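Local coordinates for peptide ABC transporter, peptide-binding protein (Thermus thermophilus, PDB 2D5W), which binds oligopeptides, here a pentapeptide, and probably delivers them to an ABC transporter for uptake across the membrane, at residues 409-414 with 438-443; 560-565 with 589-594; 104-109 with 155-160; 181-186 with 492-497. All blocks are in the same frame, centred on the assembly; numbering follows the deposited sequence.

How the interactions relate
From the N terminus, interaction 3 closes first, bringing the approach to helix 159-173 back onto helix 101-112 after an excursion that includes strands 127-131 and 136-141. Interaction 4 opens at helix 182-194, the next helix in the chain, and closes only after 305 intervening residues, at a loop beyond strand 463-469. Interaction 1 is nested inside that loop: it joins the ends of parallel strands 401-410 and 435-438, which helix 416-431 connects in a beta-alpha-beta crossover. Interaction 2 follows in series and ties the C-terminal tail to strand 560-561 and the chain leaving it. None of the four touch; interactions 3 and 4 have centres about 23 Å apart, interactions 2 and 4 about 45 Å.

Interaction 1: residues 409-414 with 438-443; sequences YVTTAG and INNAPS
Y409 meets I438 as a parallel bridge pair: N439 N donates to Y409 O at 3.0 Å, and Y409 CB packs loosely on I438 CD1. The tyrosine ring leads off to E465, which takes its hydroxyl. At V410 both methyls lie 3.3 Å from N439 O, and the valine and asparagine side chains run side by side. T411 N turns to a side chain instead. In N440, chi1 of -56° sets CG beside the backbone N; with chi2 turning the amide, OD1 comes 3.0 Å from T411 N, and the N-H angle of 130° makes this bond weak. OD1 also lies against T411 CG2, at 3.4 Å, while N440 ND2 is held by Q422 of helix 416-431. A second weak bond runs from A441 N to T411 O. T412 turns its side chain off toward R418, but its CA approaches A441 O. A413 N gives the last bond, 2.9 Å to A441 O, with the donor 59° out of the carbonyl plane, and A413 CB rests on N440 CB at 3.8 Å. Chemically, backbone bonds and a weak side-chain bond from N440 together continue the association past the strand ends, and the same amide is tied through its nitrogen to the crossover helix.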
loop_
_atom_site.group_PDB
_atom_site.type_symbol
_atom_site.label_atom_id
_atom_site.label_comp_id
_atom_site.label_asym_id
_atom_site.label_seq_id
_atom_site.Cartn_x
_atom_site.Cartn_y
_atom_site.Cartn_z
ATOM N N TYR A 409 17.402 -6.418 -11.256
ATOM C CA TYR A 409 16.013 -6.864 -11.129
ATOM C C TYR A 409 15.802 -7.209 -9.660
ATOM O O TYR A 409 16.266 -8.242 -9.165
ATOM C CB TYR A 409 15.785 -8.080 -12.033
ATOM C CG TYR A 409 14.348 -8.505 -12.286
ATOM C CD1 TYR A 409 14.060 -9.384 -13.327
ATOM C CD2 TYR A 409 13.292 -8.082 -11.473
ATOM C CE1 TYR A 409 12.769 -9.837 -13.561
ATOM C CE2 TYR A 409 11.982 -8.538 -11.699
ATOM C CZ TYR A 409 11.735 -9.418 -12.748
ATOM O OH TYR A 409 10.469 -9.901 -13.001
ATOM N N VAL A 410 15.110 -6.309 -8.973
ATOM C CA VAL A 410 14.833 -6.433 -7.552
ATOM C C VAL A 410 13.412 -6.873 -7.249
ATOM O O VAL A 410 12.469 -6.435 -7.897
ATOM C CB VAL A 410 15.019 -5.066 -6.838
ATOM C CG1 VAL A 410 14.679 -5.189 -5.360
ATOM C CG2 VAL A 410 16.431 -4.561 -7.033
ATOM N N THR A 411 13.267 -7.761 -6.275
ATOM C CA THR A 411 11.944 -8.142 -5.809
ATOM C C THR A 411 12.094 -8.660 -4.386
ATOM O O THR A 411 13.199 -8.679 -3.833
ATOM C CB THR A 411 11.227 -9.182 -6.714
ATOM O OG1 THR A 411 9.825 -9.168 -6.402
ATOM C CG2 THR A 411 11.768 -10.591 -6.502
ATOM N N THR A 412 10.975 -9.047 -3.789
ATOM C CA THR A 412 10.948 -9.548 -2.423
ATOM C C THR A 412 11.476 -10.973 -2.317
ATOM O O THR A 412 10.842 -11.919 -2.800
ATOM C CB THR A 412 9.515 -9.529 -1.870
ATOM O OG1 THR A 412 8.658 -10.235 -2.776
ATOM C CG2 THR A 412 9.003 -8.105 -1.717
ATOM N N ALA A 413 12.627 -11.124 -1.672
ATOM C CA ALA A 413 13.230 -12.438 -1.482
ATOM C C ALA A 413 12.274 -13.322 -0.690
ATOM O O ALA A 413 11.588 -12.850 0.217
ATOM C CB ALA A 413 14.556 -12.304 -0.735
ATOM N N GLY A 414 12.220 -14.600 -1.049
ATOM C CA GLY A 414 11.351 -15.526 -0.345
ATOM C C GLY A 414 9.993 -15.723 -0.987
ATOM O O GLY A 414 9.327 -16.726 -0.730
ATOM N N ILE A 438 19.913 -10.412 -10.581
ATOM C CA ILE A 438 18.965 -10.545 -9.487
ATOM C C ILE A 438 19.512 -9.915 -8.214
ATOM O O ILE A 438 20.660 -10.148 -7.840
ATOM C CB ILE A 438 18.664 -12.034 -9.203
ATOM C CG1 ILE A 438 18.187 -12.727 -10.482
ATOM C CG2 ILE A 438 17.622 -12.157 -8.100
ATOM C CD1 ILE A 438 16.905 -12.163 -11.053
ATOM N N ASN A 439 18.694 -9.109 -7.552
ATOM C CA ASN A 439 19.103 -8.476 -6.306
ATOM C C ASN A 439 17.874 -8.348 -5.421
ATOM O O ASN A 439 17.238 -7.298 -5.360
ATOM C CB ASN A 439 19.720 -7.102 -6.576
ATOM C CG ASN A 439 20.171 -6.417 -5.308
ATOM O OD1 ASN A 439 20.421 -7.073 -4.296
ATOM N ND2 ASN A 439 20.289 -5.096 -5.353
ATOM N N ASN A 440 17.546 -9.438 -4.737
ATOM C CA ASN A 440 16.371 -9.483 -3.883
ATOM C C ASN A 440 16.684 -9.325 -2.404
ATOM O O ASN A 440 17.791 -9.615 -1.950
ATOM C CB ASN A 440 15.626 -10.802 -4.095
ATOM C CG ASN A 440 15.254 -11.040 -5.548
ATOM O OD1 ASN A 440 15.124 -10.102 -6.340
ATOM N ND2 ASN A 440 15.061 -12.305 -5.901
ATOM N N ALA A 441 15.687 -8.868 -1.656
ATOM C CA ALA A 441 15.823 -8.677 -0.218
ATOM C C ALA A 441 14.429 -8.752 0.397
ATOM O O ALA A 441 13.428 -8.730 -0.317
ATOM C CB ALA A 441 16.477 -7.322 0.078
ATOM N N PRO A 442 14.341 -8.844 1.730
ATOM C CA PRO A 442 13.030 -8.920 2.384
ATOM C C PRO A 442 12.179 -7.668 2.198
ATOM O O PRO A 442 12.696 -6.575 1.948
ATOM C CB PRO A 442 13.382 -9.123 3.859
ATOM C CG PRO A 442 14.739 -9.754 3.823
ATOM C CD PRO A 442 15.427 -9.000 2.715
ATOM N N SER A 443 10.870 -7.849 2.335
ATOM C CA SER A 443 9.901 -6.766 2.249
ATOM C C SER A 443 10.298 -5.636 3.207
ATOM O O SER A 443 10.239 -4.460 2.852
ATOM C CB SER A 443 8.515 -7.316 2.613
ATOM O OG SER A 443 7.585 -6.286 2.895
#

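Interaction 2: residues 560-565 with 589-594; sequences LVNYVA and AVKKWD
N562 reaches across to the backbone of 589-594, and its side chain carries the polar part of this contact. From CB, CG stands anti to the carbonyl carbon (chi1 -59°) and comes 3.7 Å from K592 N. Here the amide divides. OD1 accepts two consecutive N-H groups: K592 N at 2.7 Å, nearly straight and on a lone pair, and W593 N at 3.1 Å, tilted 20° from the carbonyl plane. The same oxygen lies at the edge of the indole, near its plane. ND2 donates to V590 O at 3.0 Å, with that oxygen close to the amide plane, and also to E581 O. Both ends of the amide are therefore gripped, which fixes its flip. A water joins N562 N to W593 O, adding a backbone link. Apolar contacts flank the amide: V561 CG2 meets A589 CB at 3.9 Å while its CG1 packs on CB and CG of K591, and V564 CG2 touches W593 CB at 3.9 Å. The contact fastens the C-terminal tail to the end of strand 560-561, which pairs antiparallel with strand 583-584, and to the residues after it; L560 and Y563 point the other way, onto strands 7-12 and 269-270.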
loop_
_atom_site.group_PDB
_atom_site.type_symbol
_atom_site.label_atom_id
_atom_site.label_comp_id
_atom_site.label_asym_id
_atom_site.label_seq_id
_atom_site.Cartn_x
_atom_site.Cartn_y
_atom_site.Cartn_z
ATOM N N LEU A 560 -13.966 -20.010 12.840
ATOM C CA LEU A 560 -13.594 -18.606 13.004
ATOM C C LEU A 560 -14.540 -17.749 12.180
ATOM O O LEU A 560 -14.636 -17.920 10.969
ATOM C CB LEU A 560 -12.155 -18.366 12.530
ATOM C CG LEU A 560 -11.627 -16.945 12.776
ATOM C CD1 LEU A 560 -11.412 -16.732 14.270
ATOM C CD2 LEU A 560 -10.321 -16.733 12.026
ATOM N N VAL A 561 -15.245 -16.829 12.828
ATOM C CA VAL A 561 -16.169 -15.975 12.097
ATOM C C VAL A 561 -15.792 -14.502 12.099
ATOM O O VAL A 561 -15.086 -14.011 12.993
ATOM C CB VAL A 561 -17.625 -16.111 12.617
ATOM C CG1 VAL A 561 -18.156 -17.501 12.305
ATOM C CG2 VAL A 561 -17.682 -15.827 14.105
ATOM N N ASN A 562 -16.280 -13.825 11.065
ATOM C CA ASN A 562 -16.087 -12.405 10.829
ATOM C C ASN A 562 -14.700 -11.985 10.347
ATOM O O ASN A 562 -14.414 -10.794 10.231
ATOM C CB ASN A 562 -16.525 -11.609 12.062
ATOM C CG ASN A 562 -17.986 -11.848 12.399
ATOM O OD1 ASN A 562 -18.805 -12.075 11.506
ATOM N ND2 ASN A 562 -18.321 -11.797 13.683
ATOM N N TYR A 563 -13.847 -12.968 10.063
ATOM C CA TYR A 563 -12.515 -12.697 9.518
ATOM C C TYR A 563 -12.812 -12.718 8.021
ATOM O O TYR A 563 -12.600 -13.726 7.341
ATOM C CB TYR A 563 -11.539 -13.821 9.876
ATOM C CG TYR A 563 -10.106 -13.517 9.494
ATOM C CD1 TYR A 563 -9.261 -12.835 10.369
ATOM C CD2 TYR A 563 -9.608 -13.868 8.239
ATOM C CE1 TYR A 563 -7.954 -12.508 10.005
ATOM C CE2 TYR A 563 -8.305 -13.545 7.863
ATOM C CZ TYR A 563 -7.486 -12.864 8.749
ATOM O OH TYR A 563 -6.204 -12.530 8.376
ATOM N N VAL A 564 -13.317 -11.593 7.525
ATOM C CA VAL A 564 -13.744 -11.460 6.140
ATOM C C VAL A 564 -13.137 -10.251 5.451
ATOM O O VAL A 564 -12.973 -9.192 6.059
ATOM C CB VAL A 564 -15.289 -11.354 6.095
ATOM C CG1 VAL A 564 -15.777 -11.077 4.679
ATOM C CG2 VAL A 564 -15.897 -12.636 6.642
ATOM N N ALA A 565 -12.816 -10.418 4.172
ATOM C CA ALA A 565 -12.236 -9.353 3.374
ATOM C C ALA A 565 -13.022 -9.192 2.078
ATOM O O ALA A 565 -13.729 -10.104 1.646
ATOM C CB ALA A 565 -10.774 -9.671 3.061
ATOM N N ALA A 589 -19.103 -16.402 19.673
ATOM C CA ALA A 589 -18.951 -15.320 18.702
ATOM C C ALA A 589 -20.090 -15.395 17.689
ATOM O O ALA A 589 -20.382 -16.464 17.149
ATOM C CB ALA A 589 -17.609 -15.430 17.998
ATOM N N VAL A 590 -20.725 -14.256 17.430
ATOM C CA VAL A 590 -21.854 -14.194 16.511
ATOM C C VAL A 590 -21.449 -13.807 15.092
ATOM O O VAL A 590 -20.915 -12.722 14.858
ATOM C CB VAL A 590 -22.910 -13.188 17.026
ATOM C CG1 VAL A 590 -24.088 -13.128 16.069
ATOM C CG2 VAL A 590 -23.377 -13.596 18.417
ATOM N N LYS A 591 -21.713 -14.701 14.144
ATOM C CA LYS A 591 -21.381 -14.451 12.746
ATOM C C LYS A 591 -22.209 -13.281 12.218
ATOM O O LYS A 591 -23.436 -13.273 12.344
ATOM C CB LYS A 591 -21.656 -15.704 11.913
ATOM C CG LYS A 591 -21.195 -15.593 10.475
ATOM C CD LYS A 591 -21.486 -16.867 9.699
ATOM C CE LYS A 591 -20.968 -16.767 8.273
ATOM N NZ LYS A 591 -21.308 -17.977 7.477
ATOM N N LYS A 592 -21.533 -12.299 11.631
ATOM C CA LYS A 592 -22.196 -11.115 11.087
ATOM C C LYS A 592 -21.866 -10.899 9.613
ATOM O O LYS A 592 -22.558 -10.154 8.916
ATOM C CB LYS A 592 -21.778 -9.869 11.876
ATOM C CG LYS A 592 -22.271 -9.835 13.308
ATOM C CD LYS A 592 -23.786 -9.747 13.366
ATOM C CE LYS A 592 -24.271 -9.661 14.801
ATOM N NZ LYS A 592 -23.708 -8.477 15.506
ATOM N N TRP A 593 -20.804 -11.545 9.145
ATOM C CA TRP A 593 -20.378 -11.425 7.758
ATOM C C TRP A 593 -20.095 -12.804 7.181
ATOM O O TRP A 593 -19.754 -13.726 7.918
ATOM C CB TRP A 593 -19.104 -10.576 7.664
ATOM C CG TRP A 593 -19.225 -9.233 8.307
ATOM C CD1 TRP A 593 -19.001 -8.925 9.617
ATOM C CD2 TRP A 593 -19.673 -8.024 7.680
ATOM N NE1 TRP A 593 -19.286 -7.600 9.846
ATOM C CE2 TRP A 593 -19.702 -7.024 8.675
ATOM C CE3 TRP A 593 -20.056 -7.690 6.374
ATOM C CZ2 TRP A 593 -20.100 -5.709 8.407
ATOM C CZ3 TRP A 593 -20.453 -6.384 6.107
ATOM C CH2 TRP A 593 -20.470 -5.411 7.120
ATOM N N ASP A 594 -20.257 -12.950 5.872
ATOM C CA ASP A 594 -19.957 -14.213 5.213
ATOM C C ASP A 594 -19.069 -13.904 4.022
ATOM O O ASP A 594 -19.397 -13.058 3.188
ATOM C CB ASP A 594 -21.210 -14.937 4.730
ATOM C CG ASP A 594 -20.888 -16.312 4.167
ATOM O OD1 ASP A 594 -20.613 -17.236 4.964
ATOM O OD2 ASP A 594 -20.882 -16.466 2.929
HETATM O O HOH W 1 -17.769 -15.102 9.075
#

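Interaction 3: residues 104-109 with 155-160; sequences VAFYFE and TYAPKH
Y107 and F106 of helix 101-112 receive the chain 155-160 on their rings, and no hydrogen bond joins the two segments. The CH-pi contacts come first. T155 CA sits 3.7 Å from the centroid of the Y107 ring, 15° off the ring normal, and the T155 carbonyl carbon and Y156 N lie over the same ring. Y107 CG is anti to the backbone N (chi1 177°), which sends the ring out from the helix against this backbone. K159 CA takes the corresponding place over F106, 4.2 Å from its centroid and 28° off the normal.

Apolar contacts fill in around the rings. A157 CB touches F106 CD2 at 3.7 Å, and F106 CB meets K159 CB at 3.8 Å. V104 CG2 packs on Y156 CB, their side chains crossing at about a right angle, while F108 CE1 reaches T155 CB.

The polar component is slight. A157 O lies at the edge of the F106 ring, near its plane. V104 CA approaches T155 O in a CA-H...O contact at 3.4 Å. T155 O is buried with no hydrogen-bond partner in the model, and V104 CA and the valine methyls are what lie against it from helix 101-112.

The connection is completed by D103, which bonds to A157 through its backbone and to K159 N through its carboxylate. Strands 127-131 and 136-141 lie against V104 and F108, and T155 also packs on strand 136-141, so helix 101-112 packs on this sheet through V104 and F108 and on helix 159-173 through F106, which reaches M162.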
loop_
_atom_site.group_PDB
_atom_site.type_symbol
_atom_site.label_atom_id
_atom_site.label_comp_id
_atom_site.label_asym_id
_atom_site.label_seq_id
_atom_site.Cartn_x
_atom_site.Cartn_y
_atom_site.Cartn_z
ATOM N N VAL A 104 -5.990 15.031 17.239
ATOM C CA VAL A 104 -6.237 15.370 15.841
ATOM C C VAL A 104 -5.349 16.556 15.447
ATOM O O VAL A 104 -4.704 16.545 14.396
ATOM C CB VAL A 104 -7.723 15.746 15.606
ATOM C CG1 VAL A 104 -7.930 16.181 14.160
ATOM C CG2 VAL A 104 -8.619 14.560 15.933
ATOM N N ALA A 105 -5.316 17.584 16.290
ATOM C CA ALA A 105 -4.493 18.754 16.008
ATOM C C ALA A 105 -3.028 18.345 15.884
ATOM O O ALA A 105 -2.302 18.849 15.029
ATOM C CB ALA A 105 -4.659 19.788 17.114
ATOM N N PHE A 106 -2.600 17.433 16.750
ATOM C CA PHE A 106 -1.227 16.948 16.745
ATOM C C PHE A 106 -0.907 16.256 15.418
ATOM O O PHE A 106 0.112 16.544 14.792
ATOM C CB PHE A 106 -1.021 15.992 17.923
ATOM C CG PHE A 106 0.295 15.282 17.901
ATOM C CD1 PHE A 106 1.490 15.996 17.923
ATOM C CD2 PHE A 106 0.343 13.896 17.838
ATOM C CE1 PHE A 106 2.714 15.334 17.880
ATOM C CE2 PHE A 106 1.563 13.225 17.794
ATOM C CZ PHE A 106 2.748 13.947 17.815
ATOM N N TYR A 107 -1.786 15.354 14.993
ATOM C CA TYR A 107 -1.616 14.641 13.729
ATOM C C TYR A 107 -1.416 15.644 12.586
ATOM O O TYR A 107 -0.506 15.500 11.764
ATOM C CB TYR A 107 -2.859 13.787 13.466
ATOM C CG TYR A 107 -2.869 13.042 12.148
ATOM C CD1 TYR A 107 -2.321 11.765 12.039
ATOM C CD2 TYR A 107 -3.444 13.613 11.013
ATOM C CE1 TYR A 107 -2.351 11.075 10.830
ATOM C CE2 TYR A 107 -3.477 12.932 9.800
ATOM C CZ TYR A 107 -2.930 11.665 9.717
ATOM O OH TYR A 107 -2.969 10.986 8.521
ATOM N N PHE A 108 -2.271 16.662 12.533
ATOM C CA PHE A 108 -2.168 17.664 11.482
ATOM C C PHE A 108 -0.897 18.500 11.540
ATOM O O PHE A 108 -0.327 18.835 10.502
ATOM C CB PHE A 108 -3.403 18.573 11.478
ATOM C CG PHE A 108 -4.511 18.065 10.606
ATOM C CD1 PHE A 108 -5.369 17.068 11.055
ATOM C CD2 PHE A 108 -4.651 18.537 9.303
ATOM C CE1 PHE A 108 -6.351 16.540 10.219
ATOM C CE2 PHE A 108 -5.628 18.015 8.458
ATOM C CZ PHE A 108 -6.478 17.016 8.915
ATOM N N GLU A 109 -0.439 18.830 12.741
ATOM C CA GLU A 109 0.774 19.624 12.862
ATOM C C GLU A 109 1.977 18.869 12.293
ATOM O O GLU A 109 2.818 19.449 11.606
ATOM C CB GLU A 109 1.023 19.984 14.323
ATOM C CG GLU A 109 2.173 20.946 14.531
ATOM C CD GLU A 109 2.238 21.455 15.954
ATOM O OE1 GLU A 109 1.368 22.266 16.339
ATOM O OE2 GLU A 109 3.150 21.035 16.689
ATOM N N THR A 155 -7.377 10.458 11.340
ATOM C CA THR A 155 -6.502 11.617 11.380
ATOM C C THR A 155 -6.181 12.024 12.815
ATOM O O THR A 155 -6.577 13.094 13.271
ATOM C CB THR A 155 -7.139 12.816 10.644
ATOM O OG1 THR A 155 -8.423 13.098 11.214
ATOM C CG2 THR A 155 -7.306 12.506 9.160
ATOM N N TYR A 156 -5.465 11.163 13.531
ATOM C CA TYR A 156 -5.081 11.472 14.901
ATOM C C TYR A 156 -3.923 10.582 15.341
ATOM O O TYR A 156 -3.680 9.522 14.761
ATOM C CB TYR A 156 -6.283 11.316 15.849
ATOM C CG TYR A 156 -6.699 9.892 16.132
ATOM C CD1 TYR A 156 -6.402 9.291 17.354
ATOM C CD2 TYR A 156 -7.384 9.143 15.179
ATOM C CE1 TYR A 156 -6.779 7.978 17.621
ATOM C CE2 TYR A 156 -7.762 7.829 15.434
ATOM C CZ TYR A 156 -7.456 7.254 16.657
ATOM O OH TYR A 156 -7.821 5.952 16.919
ATOM N N ALA A 157 -3.199 11.041 16.354
ATOM C CA ALA A 157 -2.055 10.319 16.906
ATOM C C ALA A 157 -2.007 10.705 18.382
ATOM O O ALA A 157 -2.519 11.760 18.760
ATOM C CB ALA A 157 -0.772 10.731 16.188
ATOM N N PRO A 158 -1.379 9.874 19.233
ATOM C CA PRO A 158 -1.321 10.187 20.668
ATOM C C PRO A 158 -0.412 11.332 21.089
ATOM O O PRO A 158 0.781 11.143 21.336
ATOM C CB PRO A 158 -0.915 8.858 21.290
ATOM C CG PRO A 158 -0.006 8.276 20.245
ATOM C CD PRO A 158 -0.715 8.590 18.940
ATOM N N LYS A 159 -1.000 12.517 21.207
ATOM C CA LYS A 159 -0.256 13.706 21.581
ATOM C C LYS A 159 0.417 13.616 22.946
ATOM O O LYS A 159 1.559 14.046 23.096
ATOM C CB LYS A 159 -1.174 14.929 21.551
ATOM C CG LYS A 159 -0.478 16.230 21.919
ATOM C CD LYS A 159 -1.473 17.373 22.029
ATOM C CE LYS A 159 -0.808 18.642 22.536
ATOM N NZ LYS A 159 -1.787 19.756 22.659
ATOM N N HIS A 160 -0.277 13.065 23.940
ATOM C CA HIS A 160 0.314 12.985 25.272
ATOM C C HIS A 160 1.556 12.104 25.306
ATOM O O HIS A 160 2.386 12.227 26.202
ATOM C CB HIS A 160 -0.715 12.510 26.317
ATOM C CG HIS A 160 -1.132 11.076 26.182
ATOM N ND1 HIS A 160 -1.964 10.630 25.178
ATOM C CD2 HIS A 160 -0.870 9.997 26.959
ATOM C CE1 HIS A 160 -2.198 9.340 25.343
ATOM N NE2 HIS A 160 -1.547 8.932 26.417
#

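Interaction 4: residues 181-186 with 492-497; sequences DAEKLN and PTKENN
The first turn of helix 182-194 meets a short 3-10 turn at 494-495, with A182 and K494 in direct contact. A182 CB points into the turn, 3.5 Å from K494 O and 3.6 Å from K494 CG. E183 and K494 cross obliquely. Their salt bridge is long, with E183 OE2 3.8 Å from K494 NZ; the lysine chain bends at its third torsion (chi3 59°). K184 NZ makes a weak bond to the other oxygen, E183 OE1, completing a network of E183, K184 and K494, the first two exposed. N497 also joins the contact, its ND2 4.0 Å from A182 CB. That nitrogen donates to P178 O and to a water, which in turn donates to A182 O at 2.7 Å. A second water accepts from N186 ND2 and donates to N497 O. With no direct hydrogen bond between the segments, water carries much of the polar connection. The turn belongs to the loop between strand 463-469 and helix 509-518, and here it abuts the N-terminal end of helix 182-194, just beyond the N-cap position of D181.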
loop_
_atom_site.group_PDB
_atom_site.type_symbol
_atom_site.label_atom_id
_atom_site.label_comp_id
_atom_site.label_asym_id
_atom_site.label_seq_id
_atom_site.Cartn_x
_atom_site.Cartn_y
_atom_site.Cartn_z
ATOM N N ASP A 181 19.261 22.063 3.480
ATOM C CA ASP A 181 19.485 21.055 4.514
ATOM C C ASP A 181 18.495 19.895 4.439
ATOM O O ASP A 181 18.150 19.303 5.460
ATOM C CB ASP A 181 19.395 21.713 5.894
ATOM C CG ASP A 181 20.325 22.903 6.036
ATOM O OD1 ASP A 181 19.868 23.958 6.528
ATOM O OD2 ASP A 181 21.512 22.783 5.663
ATOM N N ALA A 182 18.051 19.567 3.230
ATOM C CA ALA A 182 17.083 18.492 3.030
ATOM C C ALA A 182 17.471 17.168 3.683
ATOM O O ALA A 182 16.647 16.532 4.339
ATOM C CB ALA A 182 16.837 18.283 1.540
ATOM N N GLU A 183 18.719 16.749 3.503
ATOM C CA GLU A 183 19.178 15.487 4.075
ATOM C C GLU A 183 19.058 15.464 5.597
ATOM O O GLU A 183 18.534 14.509 6.178
ATOM C CB GLU A 183 20.628 15.229 3.666
ATOM C CG GLU A 183 20.818 15.007 2.174
ATOM C CD GLU A 183 22.001 15.779 1.616
ATOM O OE1 GLU A 183 23.098 15.702 2.207
ATOM O OE2 GLU A 183 21.833 16.458 0.581
ATOM N N LYS A 184 19.546 16.519 6.240
ATOM C CA LYS A 184 19.496 16.617 7.692
ATOM C C LYS A 184 18.065 16.722 8.202
ATOM O O LYS A 184 17.724 16.142 9.233
ATOM C CB LYS A 184 20.315 17.824 8.164
ATOM C CG LYS A 184 21.826 17.611 8.092
ATOM C CD LYS A 184 22.273 17.188 6.699
ATOM C CE LYS A 184 23.732 16.759 6.686
ATOM N NZ LYS A 184 24.137 16.233 5.351
ATOM N N LEU A 185 17.227 17.452 7.474
ATOM C CA LEU A 185 15.833 17.618 7.870
ATOM C C LEU A 185 15.098 16.279 7.790
ATOM O O LEU A 185 14.306 15.937 8.673
ATOM C CB LEU A 185 15.155 18.648 6.967
ATOM C CG LEU A 185 13.718 19.025 7.329
ATOM C CD1 LEU A 185 13.646 19.549 8.762
ATOM C CD2 LEU A 185 13.230 20.079 6.355
ATOM N N ASN A 186 15.368 15.521 6.733
ATOM C CA ASN A 186 14.743 14.214 6.563
ATOM C C ASN A 186 15.150 13.302 7.721
ATOM O O ASN A 186 14.319 12.591 8.285
ATOM C CB ASN A 186 15.163 13.605 5.221
ATOM C CG ASN A 186 14.583 12.219 5.001
ATOM O OD1 ASN A 186 15.287 11.216 5.117
ATOM N ND2 ASN A 186 13.292 12.158 4.688
ATOM N N PRO A 492 9.644 11.525 -5.334
ATOM C CA PRO A 492 10.534 11.738 -4.189
ATOM C C PRO A 492 12.003 11.944 -4.525
ATOM O O PRO A 492 12.655 11.061 -5.075
ATOM C CB PRO A 492 10.297 10.497 -3.330
ATOM C CG PRO A 492 9.999 9.439 -4.348
ATOM C CD PRO A 492 9.112 10.149 -5.348
ATOM N N THR A 493 12.509 13.128 -4.195
ATOM C CA THR A 493 13.907 13.474 -4.417
ATOM C C THR A 493 14.316 14.424 -3.302
ATOM O O THR A 493 13.477 14.915 -2.547
ATOM C CB THR A 493 14.135 14.219 -5.754
ATOM O OG1 THR A 493 13.582 15.537 -5.663
ATOM C CG2 THR A 493 13.488 13.473 -6.910
ATOM N N LYS A 494 15.610 14.690 -3.206
ATOM C CA LYS A 494 16.107 15.605 -2.195
ATOM C C LYS A 494 15.440 16.969 -2.380
ATOM O O LYS A 494 15.141 17.660 -1.407
ATOM C CB LYS A 494 17.626 15.735 -2.328
ATOM C CG LYS A 494 18.270 16.715 -1.365
ATOM C CD LYS A 494 19.781 16.753 -1.557
ATOM C CE LYS A 494 20.154 17.150 -2.978
ATOM N NZ LYS A 494 21.629 17.148 -3.190
ATOM N N GLU A 495 15.190 17.334 -3.636
ATOM C CA GLU A 495 14.586 18.625 -3.957
ATOM C C GLU A 495 13.168 18.846 -3.440
ATOM O O GLU A 495 12.768 19.991 -3.224
ATOM C CB GLU A 495 14.615 18.863 -5.471
ATOM C CG GLU A 495 16.004 19.097 -6.063
ATOM C CD GLU A 495 16.907 17.885 -5.950
ATOM O OE1 GLU A 495 16.469 16.780 -6.333
ATOM O OE2 GLU A 495 18.059 18.039 -5.488
ATOM N N ASN A 496 12.391 17.781 -3.256
ATOM C CA ASN A 496 11.039 17.959 -2.731
ATOM C C ASN A 496 10.902 17.296 -1.358
ATOM O O ASN A 496 9.802 16.957 -0.917
ATOM C CB ASN A 496 9.990 17.417 -3.716
ATOM C CG ASN A 496 9.777 15.927 -3.593
ATOM O OD1 ASN A 496 10.680 15.187 -3.207
ATOM N ND2 ASN A 496 8.580 15.474 -3.945
ATOM N N ASN A 497 12.036 17.131 -0.683
ATOM C CA ASN A 497 12.074 16.538 0.646
ATOM C C ASN A 497 11.572 15.100 0.690
ATOM O O ASN A 497 10.965 14.665 1.668
ATOM C CB ASN A 497 11.301 17.424 1.625
ATOM C CG ASN A 497 11.816 18.850 1.630
ATOM O OD1 ASN A 497 11.164 19.760 1.118
ATOM N ND2 ASN A 497 13.003 19.046 2.189
HETATM O O HOH W 2 14.105 16.746 3.419
HETATM O O HOH W 3 12.132 14.902 4.208
#